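PDB 6F5Z: UPF0434 family protein from Haloferax volcanii, which probably serves as the Trm112 activator of methyltransferases involved in translation, here bound to a putative methyltransferase partner. Local coordinates for residues Leu9-Pro12 with Leu13-Ser16. Sequence-based numbering, arbitrary orientation.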
# COMPACT_ATOMS: atom_id res chain seq x y z
N LEU C 9 9.56 -20.86 -15.12
CA LEU C 9 9.07 -20.51 -16.44
C LEU C 9 8.16 -21.60 -16.98
O LEU C 9 8.33 -22.78 -16.65
CB LEU C 9 10.23 -20.31 -17.42
CG LEU C 9 11.21 -19.16 -17.09
CD1 LEU C 9 12.33 -19.11 -18.14
CD2 LEU C 9 10.48 -17.79 -17.04
N CYS C 10 7.21 -21.21 -17.81
CA CYS C 10 6.32 -22.16 -18.45
C CYS C 10 5.95 -21.67 -19.81
O CYS C 10 6.21 -20.53 -20.19
CB CYS C 10 5.09 -22.40 -17.59
SG CYS C 10 4.06 -20.93 -17.41
N ASP C 11 5.37 -22.58 -20.63
CA ASP C 11 4.95 -22.19 -21.95
C ASP C 11 3.87 -21.10 -21.84
O ASP C 11 2.89 -21.31 -21.15
CB ASP C 11 4.38 -23.42 -22.67
CG ASP C 11 4.19 -23.26 -24.16
OD1 ASP C 11 3.80 -22.15 -24.61
OD2 ASP C 11 4.36 -24.27 -24.88
N PRO C 12 4.05 -19.93 -22.44
CA PRO C 12 3.01 -18.88 -22.30
C PRO C 12 1.67 -19.27 -22.89
O PRO C 12 0.66 -18.74 -22.45
CB PRO C 12 3.60 -17.69 -23.07
CG PRO C 12 4.60 -18.30 -24.04
CD PRO C 12 5.18 -19.48 -23.28
N LEU C 13 1.65 -20.24 -23.84
CA LEU C 13 0.36 -20.57 -24.48
C LEU C 13 -0.59 -21.30 -23.56
O LEU C 13 -1.76 -20.97 -23.53
CB LEU C 13 0.59 -21.43 -25.71
CG LEU C 13 1.24 -20.74 -26.90
CD1 LEU C 13 1.62 -21.75 -27.94
CD2 LEU C 13 0.30 -19.71 -27.53
N ASP C 14 -0.10 -22.31 -22.83
CA ASP C 14 -0.96 -23.15 -22.01
C ASP C 14 -0.42 -23.43 -20.61
O ASP C 14 -1.01 -24.22 -19.83
CB ASP C 14 -1.24 -24.48 -22.76
CG ASP C 14 -0.00 -25.34 -22.88
OD1 ASP C 14 1.11 -24.83 -22.60
OD2 ASP C 14 -0.14 -26.54 -23.21
N LYS C 15 0.68 -22.76 -20.25
CA LYS C 15 1.29 -22.86 -18.92
C LYS C 15 1.86 -24.22 -18.60
O LYS C 15 2.10 -24.54 -17.44
CB LYS C 15 0.32 -22.38 -17.79
CG LYS C 15 -0.49 -21.11 -18.11
CD LYS C 15 0.33 -19.95 -18.64
CE LYS C 15 -0.59 -18.81 -18.95
NZ LYS C 15 0.10 -17.77 -19.71
N SER C 16 2.17 -25.00 -19.65
CA SER C 16 2.77 -26.31 -19.46
C SER C 16 4.28 -26.21 -19.31
O SER C 16 4.90 -25.16 -19.54
CB SER C 16 2.39 -27.22 -20.63
OG SER C 16 2.75 -26.60 -21.85
O HOH W 1 3.92 -26.84 -24.15
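The ammonium nitrogen of K15 is gripped by several oxygens at once: NZ reaches back 3.0 Å to P12 O, forms salt bridges to D96 and E125 of the methyltransferase chain and hydrogen-bonds L97 O of that chain. The example shows how a tight loop, here leading into strand 18-22 of a zinc-beta-ribbon relative, can close on itself and still serve an interface. Two backbone bonds draw it together: D11 N to S16 O, 2.8 Å and nearly straight, and K15 N to D11 O, 2.8 Å and more bent, with K15 in a left-handed conformation (phi 66°). CG of D11 lies opposite the backbone N, beside the carbonyl carbon (chi1 -166°), and OD1 takes L13 N at 3.0 Å on its anti side, 34° out of the carboxylate plane. Y44 OH also bonds OD1, while T40 OG1 bonds OD2. Replacing this aspartate with alanine is likely to leave L13 N, both hydroxyls and the bridging water without their carboxylate mate. D14 OD1 closes an Asx turn, receiving S16 N from above the carboxylate plane and S16 OG from the same face. One water donates to both D11 OD2, at 2.7 Å, and S16 OG, at 2.6 Å.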